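Local coordinates for protein nicotinamide-nucleotide adenylyltransferase NadR family / Ribosylnicotinamide kinase (PDB 6GYE) that binds nicotinamide riboside and probably phosphorylates it with a P-loop kinase domain, while a nucleotidyltransferase-like domain probably adenylylates the resulting nucleotide toward NAD+, at residues H27-Q33 against D149-I153; N41-L46 against E78-V82; L85-L90 against W100-L104; L117-V123 against N141-I147. Residues are numbered along the deposited sequence.

Contact 1 (H27-Q33 against D149-I153). With SO4 (sulfate ion), chain E.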
loop_
_atom_site.group_PDB
_atom_site.type_symbol
_atom_site.label_atom_id
_atom_site.label_comp_id
_atom_site.label_asym_id
_atom_site.label_seq_id
_atom_site.Cartn_x
_atom_site.Cartn_y
_atom_site.Cartn_z
ATOM N N HIS A 27 2.173 -12.884 -4.834
ATOM C CA HIS A 27 0.928 -13.008 -5.593
ATOM C C HIS A 27 0.511 -14.472 -5.659
ATOM O O HIS A 27 1.191 -15.357 -5.132
ATOM C CB HIS A 27 1.043 -12.380 -6.991
ATOM C CG HIS A 27 2.098 -12.995 -7.858
ATOM N ND1 HIS A 27 1.959 -14.241 -8.438
ATOM C CD2 HIS A 27 3.303 -12.524 -8.263
ATOM C CE1 HIS A 27 3.039 -14.514 -9.153
ATOM N NE2 HIS A 27 3.866 -13.487 -9.067
ATOM N N THR A 28 -0.635 -14.726 -6.302
ATOM C CA THR A 28 -1.219 -16.060 -6.226
ATOM C C THR A 28 -0.374 -17.106 -6.946
ATOM O O THR A 28 -0.468 -18.291 -6.602
ATOM C CB THR A 28 -2.660 -16.070 -6.775
ATOM O OG1 THR A 28 -2.686 -15.502 -8.061
ATOM C CG2 THR A 28 -3.574 -15.237 -5.918
ATOM N N GLY A 29 0.449 -16.703 -7.927
ATOM C CA GLY A 29 1.385 -17.649 -8.524
ATOM C C GLY A 29 2.341 -18.233 -7.496
ATOM O O GLY A 29 2.518 -19.452 -7.421
ATOM N N HIS A 30 2.966 -17.366 -6.679
ATOM C CA HIS A 30 3.746 -17.836 -5.535
ATOM C C HIS A 30 2.916 -18.763 -4.664
ATOM O O HIS A 30 3.368 -19.850 -4.263
ATOM C CB HIS A 30 4.229 -16.660 -4.681
ATOM C CG HIS A 30 5.192 -15.741 -5.370
ATOM N ND1 HIS A 30 4.923 -14.403 -5.571
ATOM C CD2 HIS A 30 6.446 -15.949 -5.838
ATOM C CE1 HIS A 30 5.954 -13.837 -6.173
ATOM N NE2 HIS A 30 6.893 -14.752 -6.342
ATOM N N GLN A 31 1.703 -18.318 -4.325
ATOM C CA GLN A 31 0.943 -18.995 -3.285
ATOM C C GLN A 31 0.548 -20.395 -3.720
ATOM O O GLN A 31 0.569 -21.324 -2.908
ATOM C CB GLN A 31 -0.267 -18.147 -2.901
ATOM C CG GLN A 31 0.177 -16.881 -2.203
ATOM C CD GLN A 31 -0.863 -15.767 -2.185
ATOM O OE1 GLN A 31 -0.538 -14.624 -1.875
ATOM N NE2 GLN A 31 -2.108 -16.090 -2.533
ATOM N N GLN A 32 0.188 -20.563 -4.993
ATOM C CA GLN A 32 -0.145 -21.895 -5.485
ATOM C C GLN A 32 1.061 -22.818 -5.417
ATOM O O GLN A 32 0.921 -23.998 -5.080
ATOM C CB GLN A 32 -0.708 -21.808 -6.906
ATOM C CG GLN A 32 -2.149 -21.312 -6.883
ATOM C CD GLN A 32 -2.468 -20.321 -7.992
ATOM O OE1 GLN A 32 -1.933 -20.409 -9.092
ATOM N NE2 GLN A 32 -3.304 -19.333 -7.679
ATOM N N GLN A 33 2.255 -22.300 -5.719
ATOM C CA GLN A 33 3.442 -23.146 -5.630
ATOM C C GLN A 33 3.755 -23.491 -4.186
ATOM O O GLN A 33 4.104 -24.639 -3.880
ATOM C CB GLN A 33 4.651 -22.475 -6.286
ATOM C CG GLN A 33 4.591 -22.466 -7.808
ATOM C CD GLN A 33 5.934 -22.164 -8.443
ATOM O OE1 GLN A 33 6.798 -21.528 -7.835
ATOM N NE2 GLN A 33 6.116 -22.617 -9.679
ATOM N N ASP A 149 10.206 -24.143 -12.821
ATOM C CA ASP A 149 10.070 -23.095 -13.815
ATOM C C ASP A 149 9.406 -21.889 -13.157
ATOM O O ASP A 149 8.302 -21.998 -12.615
ATOM C CB ASP A 149 9.264 -23.608 -14.999
ATOM C CG ASP A 149 9.362 -22.712 -16.194
ATOM O OD1 ASP A 149 9.779 -21.548 -16.006
ATOM O OD2 ASP A 149 9.058 -23.182 -17.322
ATOM N N ARG A 150 10.108 -20.760 -13.142
ATOM C CA ARG A 150 9.614 -19.554 -12.499
ATOM C C ARG A 150 9.209 -18.495 -13.504
ATOM O O ARG A 150 8.758 -17.418 -13.101
ATOM C CB ARG A 150 10.669 -18.969 -11.547
ATOM C CG ARG A 150 10.930 -19.775 -10.285
ATOM C CD ARG A 150 9.779 -19.697 -9.299
ATOM N NE ARG A 150 9.744 -18.472 -8.487
ATOM C CZ ARG A 150 10.094 -18.420 -7.197
ATOM N NH1 ARG A 150 10.012 -17.274 -6.508
ATOM N NH2 ARG A 150 10.531 -19.519 -6.589
ATOM N N HIS A 151 9.320 -18.781 -14.799
ATOM C CA HIS A 151 9.076 -17.748 -15.797
ATOM C C HIS A 151 7.707 -17.080 -15.631
ATOM O O HIS A 151 7.609 -15.848 -15.634
ATOM C CB HIS A 151 9.216 -18.324 -17.200
ATOM C CG HIS A 151 8.831 -17.353 -18.269
ATOM N ND1 HIS A 151 7.547 -17.262 -18.760
ATOM C CD2 HIS A 151 9.553 -16.406 -18.919
ATOM C CE1 HIS A 151 7.498 -16.313 -19.682
ATOM N NE2 HIS A 151 8.702 -15.781 -19.799
ATOM N N ASP A 152 6.647 -17.879 -15.484
ATOM C CA ASP A 152 5.309 -17.302 -15.357
ATOM C C ASP A 152 5.169 -16.495 -14.070
ATOM O O ASP A 152 4.494 -15.461 -14.051
ATOM C CB ASP A 152 4.245 -18.399 -15.423
ATOM C CG ASP A 152 4.071 -18.958 -16.828
ATOM O OD1 ASP A 152 4.914 -18.654 -17.701
ATOM O OD2 ASP A 152 3.089 -19.695 -17.064
ATOM N N ILE A 153 5.806 -16.939 -12.992
ATOM C CA ILE A 153 5.728 -16.202 -11.741
ATOM C C ILE A 153 6.424 -14.850 -11.864
ATOM O O ILE A 153 5.879 -13.817 -11.447
ATOM C CB ILE A 153 6.280 -17.066 -10.597
ATOM C CG1 ILE A 153 5.308 -18.229 -10.416
ATOM C CG2 ILE A 153 6.445 -16.254 -9.282
ATOM C CD1 ILE A 153 5.638 -19.076 -9.273
HETATM S S SO4 E . 10.003 -13.081 -7.394
HETATM O O1 SO4 E . 9.256 -14.317 -7.598
HETATM O O2 SO4 E . 9.122 -12.005 -6.925
HETATM O O3 SO4 E . 11.030 -13.403 -6.410
HETATM O O4 SO4 E . 10.619 -12.613 -8.634
#
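H27 sits at the N-cap of helix 28-40, and both of its ring nitrogens are used: ND1 accepts from the backbone N of G29 at 2.9 Å, while NE2 donates to the carbonyl O of I153 at 3.1 Å, joining the two helix starts. A flat ring with a nitrogen at each of two edges suits this double task. T28 begins the helix without touching 149-153. The CA atoms of G29 and I153 are the nearest pair between the two segments, 5.6 Å apart, and the G29 O to I153 CD1 distance is 3.6 Å; a beta-carbon here would collide with the H27 ring and crowd I153, so glycine fits. H30 completes a capping box, its ND1 accepting from H27 N at 3.2 Å. Its NE2 donates to sulfate O1 at 2.7 Å, and R150 NH1, which also donates to the carbonyl O of F20, reaches the same O1 at 3.2 Å; I153 CG2 lies over one ring face, 3.3 Å from H30 NE2. Q33, one turn after G29, lays its OE1 3.1 Å from I153 CD1 and bonds Y19. The HTGH sequence matches the HIGH-type signature of nucleotidyltransferases, and the sulfate, also held by the amides of T22 and F23, is consistent with a phosphate-binding site. Helices 28-40 and 151-162 thus meet over strand 15-21, whose Y19 packs against H30, R150 and I153.

Contact 2 (N41-L46 against E78-V82)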
loop_
_atom_site.group_PDB
_atom_site.type_symbol
_atom_site.label_atom_id
_atom_site.label_comp_id
_atom_site.label_asym_id
_atom_site.label_seq_id
_atom_site.Cartn_x
_atom_site.Cartn_y
_atom_site.Cartn_z
ATOM N N ASN A 41 5.809 -31.785 1.638
ATOM C CA ASN A 41 6.836 -31.822 2.659
ATOM C C ASN A 41 6.181 -31.733 4.021
ATOM O O ASN A 41 5.005 -31.369 4.148
ATOM C CB ASN A 41 7.845 -30.676 2.489
ATOM C CG ASN A 41 8.682 -30.822 1.231
ATOM O OD1 ASN A 41 9.673 -31.537 1.232
ATOM N ND2 ASN A 41 8.285 -30.144 0.156
ATOM N N ASP A 42 6.961 -32.082 5.044
ATOM C CA ASP A 42 6.487 -31.895 6.409
ATOM C C ASP A 42 6.414 -30.419 6.776
ATOM O O ASP A 42 5.526 -30.016 7.533
ATOM C CB ASP A 42 7.392 -32.653 7.372
ATOM C CG ASP A 42 7.389 -34.139 7.109
ATOM O OD1 ASP A 42 6.290 -34.722 6.992
ATOM O OD2 ASP A 42 8.482 -34.718 6.980
ATOM N N GLY A 43 7.325 -29.605 6.243
ATOM C CA GLY A 43 7.310 -28.171 6.463
ATOM C C GLY A 43 8.065 -27.443 5.375
ATOM O O GLY A 43 8.876 -28.033 4.654
ATOM N N VAL A 44 7.780 -26.150 5.252
ATOM C CA VAL A 44 8.363 -25.305 4.219
ATOM C C VAL A 44 8.979 -24.083 4.879
ATOM O O VAL A 44 8.339 -23.435 5.717
ATOM C CB VAL A 44 7.318 -24.868 3.171
ATOM C CG1 VAL A 44 7.908 -23.861 2.197
ATOM C CG2 VAL A 44 6.775 -26.065 2.420
ATOM N N LEU A 45 10.204 -23.758 4.484
ATOM C CA LEU A 45 10.853 -22.507 4.849
ATOM C C LEU A 45 10.816 -21.572 3.641
ATOM O O LEU A 45 11.390 -21.893 2.592
ATOM C CB LEU A 45 12.291 -22.756 5.292
ATOM C CG LEU A 45 13.069 -21.545 5.811
ATOM C CD1 LEU A 45 12.382 -20.955 7.030
ATOM C CD2 LEU A 45 14.493 -21.922 6.151
ATOM N N LEU A 46 10.115 -20.439 3.771
ATOM C CA LEU A 46 10.115 -19.416 2.734
ATOM C C LEU A 46 11.302 -18.496 2.945
ATOM O O LEU A 46 11.492 -17.979 4.047
ATOM C CB LEU A 46 8.834 -18.590 2.738
ATOM C CG LEU A 46 7.513 -19.316 2.521
ATOM C CD1 LEU A 46 6.356 -18.302 2.420
ATOM C CD2 LEU A 46 7.596 -20.229 1.298
ATOM N N GLU A 78 0.500 -23.929 9.969
ATOM C CA GLU A 78 1.242 -24.867 10.798
ATOM C C GLU A 78 2.705 -24.944 10.371
ATOM O O GLU A 78 3.604 -24.476 11.081
ATOM C CB GLU A 78 0.584 -26.246 10.715
ATOM C CG GLU A 78 -0.189 -26.465 9.415
ATOM C CD GLU A 78 -1.416 -27.344 9.599
ATOM O OE1 GLU A 78 -1.319 -28.567 9.367
ATOM O OE2 GLU A 78 -2.480 -26.811 9.978
ATOM N N ASN A 79 2.934 -25.517 9.190
ATOM C CA ASN A 79 4.248 -25.972 8.765
ATOM C C ASN A 79 4.956 -24.989 7.831
ATOM O O ASN A 79 5.797 -25.408 7.032
ATOM C CB ASN A 79 4.115 -27.345 8.097
ATOM C CG ASN A 79 3.195 -27.329 6.855
ATOM O OD1 ASN A 79 2.244 -26.551 6.775
ATOM N ND2 ASN A 79 3.476 -28.211 5.897
ATOM N N ILE A 80 4.640 -23.697 7.889
ATOM C CA ILE A 80 5.266 -22.724 6.997
ATOM C C ILE A 80 5.906 -21.629 7.831
ATOM O O ILE A 80 5.216 -20.919 8.566
ATOM C CB ILE A 80 4.281 -22.128 5.977
ATOM C CG1 ILE A 80 3.683 -23.217 5.084
ATOM C CG2 ILE A 80 4.982 -21.100 5.088
ATOM C CD1 ILE A 80 2.631 -22.699 4.139
ATOM N N LYS A 81 7.223 -21.494 7.710
ATOM C CA LYS A 81 8.009 -20.471 8.378
ATOM C C LYS A 81 8.567 -19.514 7.334
ATOM O O LYS A 81 8.878 -19.919 6.212
ATOM C CB LYS A 81 9.155 -21.100 9.182
ATOM C CG LYS A 81 10.016 -20.114 9.981
ATOM C CD LYS A 81 9.273 -19.577 11.190
ATOM C CE LYS A 81 10.130 -18.632 12.032
ATOM N NZ LYS A 81 9.326 -18.082 13.161
ATOM N N VAL A 82 8.685 -18.241 7.709
ATOM C CA VAL A 82 9.197 -17.186 6.835
ATOM C C VAL A 82 10.490 -16.654 7.427
ATOM O O VAL A 82 10.533 -16.290 8.614
ATOM C CB VAL A 82 8.194 -16.029 6.664
ATOM C CG1 VAL A 82 8.837 -14.916 5.841
ATOM C CG2 VAL A 82 6.909 -16.512 6.004
#
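Two neighbouring parallel strands meet here: 80-86, outermost in the five-stranded sheet, pairs with 43-50, their short axes 4.7 Å apart and only 16° from parallel. The hydrogen bonds alternate as parallel pairing requires: V44 N to N79 O (2.8 Å), K81 N to V44 O (3.0 Å) and L46 N to K81 O (2.8 Å). Just ahead of the strands, N79 ND2 donates to D42 O at 3.2 Å, a side-chain amide that adds one bond beyond the last backbone pair. V44, L46, I80 and V82 share one face, with L46 CG 4.0 Å from I80 CG2 and L46 CD1 4.0 Å from V82 CG2; helices 28-40 and 63-73 cover them. On the other face L45 CD1 meets K81 CG at 3.9 Å, lysine lending its aliphatic stem. The chemistry is that of a sheet margin: branched apolar residues where helices pack, and a lysine whose methylenes pack on L45 while NZ makes a weak hydrogen bond to the carbonyl O of S9.

Contact 3 (L85-L90 against W100-L104)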
loop_
_atom_site.group_PDB
_atom_site.type_symbol
_atom_site.label_atom_id
_atom_site.label_comp_id
_atom_site.label_asym_id
_atom_site.label_seq_id
_atom_site.Cartn_x
_atom_site.Cartn_y
_atom_site.Cartn_z
ATOM N N LEU A 85 16.825 -13.675 4.001
ATOM C CA LEU A 85 18.198 -13.841 3.516
ATOM C C LEU A 85 18.707 -12.481 3.058
ATOM O O LEU A 85 18.380 -12.028 1.960
ATOM C CB LEU A 85 18.305 -14.856 2.387
ATOM C CG LEU A 85 19.751 -15.031 1.888
ATOM C CD1 LEU A 85 20.665 -15.374 3.044
ATOM C CD2 LEU A 85 19.854 -16.106 0.843
ATOM N N ASN A 86 19.499 -11.836 3.914
ATOM C CA ASN A 86 20.076 -10.523 3.644
ATOM C C ASN A 86 21.324 -10.686 2.772
ATOM O O ASN A 86 22.298 -11.334 3.181
ATOM C CB ASN A 86 20.414 -9.839 4.973
ATOM C CG ASN A 86 20.875 -8.395 4.809
ATOM O OD1 ASN A 86 21.464 -8.016 3.795
ATOM N ND2 ASN A 86 20.633 -7.589 5.833
ATOM N N GLU A 87 21.313 -10.088 1.584
ATOM C CA GLU A 87 22.408 -10.270 0.639
ATOM C C GLU A 87 23.377 -9.090 0.585
ATOM O O GLU A 87 24.250 -9.071 -0.289
ATOM C CB GLU A 87 21.849 -10.557 -0.756
ATOM C CG GLU A 87 21.305 -11.965 -0.902
ATOM C CD GLU A 87 20.461 -12.151 -2.144
ATOM O OE1 GLU A 87 19.963 -11.134 -2.683
ATOM O OE2 GLU A 87 20.322 -13.315 -2.589
ATOM N N ASN A 88 23.278 -8.140 1.515
ATOM C CA ASN A 88 24.197 -7.007 1.554
ATOM C C ASN A 88 25.623 -7.478 1.834
ATOM O O ASN A 88 25.850 -8.563 2.376
ATOM C CB ASN A 88 23.796 -6.003 2.644
ATOM C CG ASN A 88 22.561 -5.168 2.286
ATOM O OD1 ASN A 88 22.179 -5.037 1.127
ATOM N ND2 ASN A 88 21.945 -4.587 3.303
ATOM N N ASP A 89 26.590 -6.634 1.459
ATOM C CA ASP A 89 28.007 -6.853 1.774
ATOM C C ASP A 89 28.499 -8.209 1.278
ATOM O O ASP A 89 29.160 -8.960 1.996
ATOM C CB ASP A 89 28.259 -6.704 3.274
ATOM C CG ASP A 89 27.719 -5.403 3.819
ATOM O OD1 ASP A 89 28.061 -4.341 3.256
ATOM O OD2 ASP A 89 26.935 -5.447 4.794
ATOM N N LEU A 90 28.189 -8.507 0.037
ATOM C CA LEU A 90 28.675 -9.751 -0.522
ATOM C C LEU A 90 29.758 -9.467 -1.551
ATOM O O LEU A 90 29.609 -8.537 -2.353
ATOM C CB LEU A 90 27.537 -10.522 -1.208
ATOM C CG LEU A 90 26.695 -11.499 -0.394
ATOM C CD1 LEU A 90 25.818 -12.301 -1.318
ATOM C CD2 LEU A 90 27.585 -12.412 0.394
ATOM N N TRP A 100 27.350 -16.526 0.482
ATOM C CA TRP A 100 25.907 -16.604 0.279
ATOM C C TRP A 100 25.355 -17.920 0.813
ATOM O O TRP A 100 24.396 -17.936 1.595
ATOM C CB TRP A 100 25.580 -16.426 -1.210
ATOM C CG TRP A 100 24.128 -16.504 -1.546
ATOM C CD1 TRP A 100 23.221 -15.482 -1.533
ATOM C CD2 TRP A 100 23.417 -17.668 -1.975
ATOM N NE1 TRP A 100 21.980 -15.948 -1.906
ATOM C CE2 TRP A 100 22.074 -17.287 -2.178
ATOM C CE3 TRP A 100 23.782 -19.002 -2.192
ATOM C CZ2 TRP A 100 21.102 -18.187 -2.596
ATOM C CZ3 TRP A 100 22.814 -19.896 -2.603
ATOM C CH2 TRP A 100 21.490 -19.485 -2.802
ATOM N N ALA A 101 25.981 -19.037 0.434
ATOM C CA ALA A 101 25.526 -20.341 0.905
ATOM C C ALA A 101 25.663 -20.472 2.417
ATOM O O ALA A 101 24.806 -21.084 3.068
ATOM C CB ALA A 101 26.292 -21.456 0.201
ATOM N N ASN A 102 26.744 -19.925 2.989
ATOM C CA ASN A 102 26.904 -19.953 4.442
ATOM C C ASN A 102 25.684 -19.369 5.128
ATOM O O ASN A 102 25.077 -20.007 5.993
ATOM C CB ASN A 102 28.151 -19.182 4.869
ATOM C CG ASN A 102 29.417 -19.927 4.575
ATOM O OD1 ASN A 102 29.409 -21.152 4.447
ATOM N ND2 ASN A 102 30.524 -19.201 4.473
ATOM N N ARG A 103 25.284 -18.170 4.706
ATOM C CA ARG A 103 24.098 -17.546 5.276
ATOM C C ARG A 103 22.874 -18.419 5.056
ATOM O O ARG A 103 22.038 -18.574 5.951
ATOM C CB ARG A 103 23.886 -16.170 4.650
ATOM C CG ARG A 103 25.084 -15.250 4.759
ATOM C CD ARG A 103 24.736 -13.865 4.244
ATOM N NE ARG A 103 25.905 -12.991 4.216
ATOM C CZ ARG A 103 25.898 -11.770 3.696
ATOM N NH1 ARG A 103 24.780 -11.292 3.158
ATOM N NH2 ARG A 103 27.003 -11.034 3.705
ATOM N N LEU A 104 22.770 -19.024 3.876
ATOM C CA LEU A 104 21.600 -19.835 3.572
ATOM C C LEU A 104 21.503 -21.035 4.504
ATOM O O LEU A 104 20.448 -21.296 5.093
ATOM C CB LEU A 104 21.651 -20.283 2.115
ATOM C CG LEU A 104 20.544 -21.264 1.789
ATOM C CD1 LEU A 104 19.185 -20.582 2.055
ATOM C CD2 LEU A 104 20.666 -21.717 0.353
#
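This is the turn between strand and helix in a beta-alpha-beta crossover of the Rossmann-like nucleotidyltransferase domain: strand 80-86 ends, the chain turns, and helix 95-110 runs back along the sheet before strand 118-123. The turn is shaped by an Asx turn, in which N86 OD1 accepts from N88 N at 2.9 Å, and the carbonyls of N86 and N88 are bound by one arginine. R103 suits the place because its long, extended side chain carries several donors in one plane. NH1 and NH2 both donate to N88 O at 3.0 Å, the edge of the guanidinium facing the loop, while NE forms a salt bridge with E99 one turn earlier in the helix. L90 covers one face of this group, its CD2 3.6 Å from R103 NH2. The apolar part of the contact is built by L85, L90 and W100. L85, buried at the strand end, puts CD1 3.7 Å from R103 CB and CD2 3.9 Å from W100 CE2, and L90 CD1 touches W100 CD1 at 4.1 Å. Tryptophan offers a broad apolar surface with one donor at its rim, here NE1, which donates to E87 OE2 at 3.2 Å. W97 meets the indole edge-to-face, and L132 of helix 126-133 packs against W100 and L104. The tightest approach is R103 NH1 to N86 O, a very short hydrogen bond of 2.5 Å.

Contact 4 (L117-V123 against N141-I147)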
loop_
_atom_site.group_PDB
_atom_site.type_symbol
_atom_site.label_atom_id
_atom_site.label_comp_id
_atom_site.label_asym_id
_atom_site.label_seq_id
_atom_site.Cartn_x
_atom_site.Cartn_y
_atom_site.Cartn_z
ATOM N N LEU A 117 17.700 -34.204 8.430
ATOM C CA LEU A 117 16.645 -33.746 7.545
ATOM C C LEU A 117 16.874 -34.236 6.128
ATOM O O LEU A 117 17.995 -34.553 5.724
ATOM C CB LEU A 117 16.578 -32.227 7.515
ATOM C CG LEU A 117 16.446 -31.483 8.834
ATOM C CD1 LEU A 117 16.417 -30.008 8.494
ATOM C CD2 LEU A 117 15.194 -31.921 9.590
ATOM N N SER A 118 15.789 -34.266 5.364
ATOM C CA SER A 118 15.830 -34.395 3.912
ATOM C C SER A 118 15.308 -33.073 3.364
ATOM O O SER A 118 14.111 -32.782 3.462
ATOM C CB SER A 118 15.006 -35.584 3.423
ATOM O OG SER A 118 15.061 -35.691 2.006
ATOM N N VAL A 119 16.213 -32.254 2.841
ATOM C CA VAL A 119 15.903 -30.902 2.405
ATOM C C VAL A 119 15.921 -30.830 0.886
ATOM O O VAL A 119 16.822 -31.380 0.234
ATOM C CB VAL A 119 16.900 -29.898 3.010
ATOM C CG1 VAL A 119 16.630 -28.508 2.467
ATOM C CG2 VAL A 119 16.783 -29.899 4.517
ATOM N N THR A 120 14.923 -30.146 0.324
ATOM C CA THR A 120 14.821 -29.892 -1.109
ATOM C C THR A 120 14.772 -28.387 -1.361
ATOM O O THR A 120 13.905 -27.694 -0.826
ATOM C CB THR A 120 13.590 -30.578 -1.707
ATOM O OG1 THR A 120 13.631 -31.973 -1.406
ATOM C CG2 THR A 120 13.535 -30.391 -3.218
ATOM N N PHE A 121 15.701 -27.889 -2.175
ATOM C CA PHE A 121 15.695 -26.506 -2.639
ATOM C C PHE A 121 14.900 -26.389 -3.943
ATOM O O PHE A 121 15.195 -27.089 -4.914
ATOM C CB PHE A 121 17.132 -26.024 -2.868
ATOM C CG PHE A 121 17.937 -25.846 -1.608
ATOM C CD1 PHE A 121 17.790 -24.711 -0.830
ATOM C CD2 PHE A 121 18.850 -26.810 -1.212
ATOM C CE1 PHE A 121 18.530 -24.547 0.322
ATOM C CE2 PHE A 121 19.603 -26.650 -0.051
ATOM C CZ PHE A 121 19.446 -25.524 0.708
ATOM N N TYR A 122 13.910 -25.497 -3.976
ATOM C CA TYR A 122 13.177 -25.186 -5.206
ATOM C C TYR A 122 13.789 -23.926 -5.806
ATOM O O TYR A 122 13.645 -22.836 -5.253
ATOM C CB TYR A 122 11.676 -25.035 -4.936
ATOM C CG TYR A 122 11.098 -26.314 -4.340
ATOM C CD1 TYR A 122 10.630 -27.346 -5.157
ATOM C CD2 TYR A 122 11.079 -26.515 -2.957
ATOM C CE1 TYR A 122 10.140 -28.535 -4.614
ATOM C CE2 TYR A 122 10.589 -27.698 -2.409
ATOM C CZ TYR A 122 10.119 -28.704 -3.239
ATOM O OH TYR A 122 9.643 -29.875 -2.678
ATOM N N VAL A 123 14.459 -24.084 -6.948
ATOM C CA VAL A 123 15.345 -23.079 -7.528
ATOM C C VAL A 123 14.921 -22.795 -8.959
ATOM O O VAL A 123 14.615 -23.720 -9.717
ATOM C CB VAL A 123 16.814 -23.553 -7.478
ATOM C CG1 VAL A 123 17.710 -22.652 -8.302
ATOM C CG2 VAL A 123 17.287 -23.588 -6.041
ATOM N N ASN A 141 22.437 -33.638 7.206
ATOM C CA ASN A 141 21.256 -33.562 6.352
ATOM C C ASN A 141 21.511 -34.128 4.959
ATOM O O ASN A 141 22.637 -34.153 4.459
ATOM C CB ASN A 141 20.774 -32.122 6.201
ATOM C CG ASN A 141 20.193 -31.567 7.465
ATOM O OD1 ASN A 141 19.667 -32.302 8.305
ATOM N ND2 ASN A 141 20.284 -30.257 7.615
ATOM N N GLN A 142 20.420 -34.552 4.327
ATOM C CA GLN A 142 20.392 -34.941 2.927
ATOM C C GLN A 142 19.796 -33.790 2.120
ATOM O O GLN A 142 18.707 -33.298 2.437
ATOM C CB GLN A 142 19.565 -36.212 2.738
ATOM C CG GLN A 142 19.672 -36.835 1.348
ATOM C CD GLN A 142 18.595 -37.883 1.081
ATOM O OE1 GLN A 142 17.425 -37.701 1.437
ATOM N NE2 GLN A 142 18.996 -39.003 0.486
ATOM N N TYR A 143 20.528 -33.343 1.106
ATOM C CA TYR A 143 20.159 -32.191 0.300
ATOM C C TYR A 143 19.925 -32.566 -1.147
ATOM O O TYR A 143 20.653 -33.382 -1.718
ATOM C CB TYR A 143 21.232 -31.116 0.348
ATOM C CG TYR A 143 21.329 -30.462 1.689
ATOM C CD1 TYR A 143 20.369 -29.531 2.085
ATOM C CD2 TYR A 143 22.364 -30.768 2.567
ATOM C CE1 TYR A 143 20.434 -28.915 3.315
ATOM C CE2 TYR A 143 22.445 -30.152 3.811
ATOM C CZ TYR A 143 21.467 -29.226 4.177
ATOM O OH TYR A 143 21.509 -28.602 5.399
ATOM N N ALA A 144 18.911 -31.941 -1.733
ATOM C CA ALA A 144 18.637 -32.054 -3.150
ATOM C C ALA A 144 18.204 -30.681 -3.640
ATOM O O ALA A 144 17.583 -29.908 -2.907
ATOM C CB ALA A 144 17.560 -33.113 -3.451
ATOM N N VAL A 145 18.538 -30.385 -4.886
ATOM C CA VAL A 145 18.139 -29.154 -5.544
ATOM C C VAL A 145 17.226 -29.557 -6.682
ATOM O O VAL A 145 17.547 -30.475 -7.442
ATOM C CB VAL A 145 19.349 -28.348 -6.047
ATOM C CG1 VAL A 145 18.901 -27.254 -6.984
ATOM C CG2 VAL A 145 20.087 -27.749 -4.879
ATOM N N GLU A 146 16.087 -28.902 -6.774
ATOM C CA GLU A 146 15.076 -29.186 -7.776
ATOM C C GLU A 146 14.784 -27.909 -8.548
ATOM O O GLU A 146 14.440 -26.883 -7.954
ATOM C CB GLU A 146 13.809 -29.701 -7.071
ATOM C CG GLU A 146 12.569 -29.892 -7.910
ATOM C CD GLU A 146 11.480 -30.678 -7.169
ATOM O OE1 GLU A 146 11.832 -31.507 -6.289
ATOM O OE2 GLU A 146 10.275 -30.472 -7.476
ATOM N N ILE A 147 14.887 -27.982 -9.859
ATOM C CA ILE A 147 14.654 -26.824 -10.706
ATOM C C ILE A 147 13.159 -26.702 -10.940
ATOM O O ILE A 147 12.495 -27.669 -11.330
ATOM C CB ILE A 147 15.422 -26.956 -12.034
ATOM C CG1 ILE A 147 16.926 -26.934 -11.776
ATOM C CG2 ILE A 147 14.963 -25.912 -13.048
ATOM C CD1 ILE A 147 17.675 -27.834 -12.666
#
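Y143 lays its ring alongside V119 and F121 of the neighbouring strand, its CD1 3.6 Å from V119 CB and 3.7 Å from F121 CE2. A tyrosine suits this border, since its ring packs inward while its OH bonds D139 and accepts from N141 ND2 at 3.0 Å. On the same face F121 CB meets V145 CG2 at 4.0 Å and V123 CG2 meets V145 CG1 at 4.1 Å, under helices 95-110 and 126-133. Strands 118-123 and 142-147 belong to a beta-alpha-beta unit, connected by helix 126-133, and pair in parallel at the edge of the Rossmann-like sheet. Donors alternate between them: Q142 N to L117 O (2.8 Å), V119 N to Q142 O (2.7 Å), A144 N to V119 O (2.9 Å), F121 N to A144 O (2.9 Å), E146 N to F121 O (2.7 Å) and V123 N to E146 O (3.0 Å). Before the strands begin, L117 N donates to N141 OD1 at 2.7 Å. The opposite face carries polar groups: S118 OG donates to Q142 OE1 at 3.2 Å, and the stem of E146 reaches across so that OE2 lies 3.5 Å from Y122 CE1, at the ring edge.

In the fold
From the N terminus, the first segment of contact 1 opens a long loop at the start of helix 28-40 that closes only at the start of helix 151-162; the other three contacts nest inside it, in series and without crossing. Contact 2 closes first, pairing strands 43-50 and 80-86. Contact 3 follows on the same strand 80-86 and ties its end to helix 95-110. Contact 4 then pairs strands 118-123 and 142-147, the latter the outermost strand at the edge opposite 80-86. Contacts 2 and 4 meet through N41 ND2 and Y122 OH, 3.2 Å apart; contacts 3 and 4 pack through L104 CD2 and F121 CE1, 3.5 Å apart.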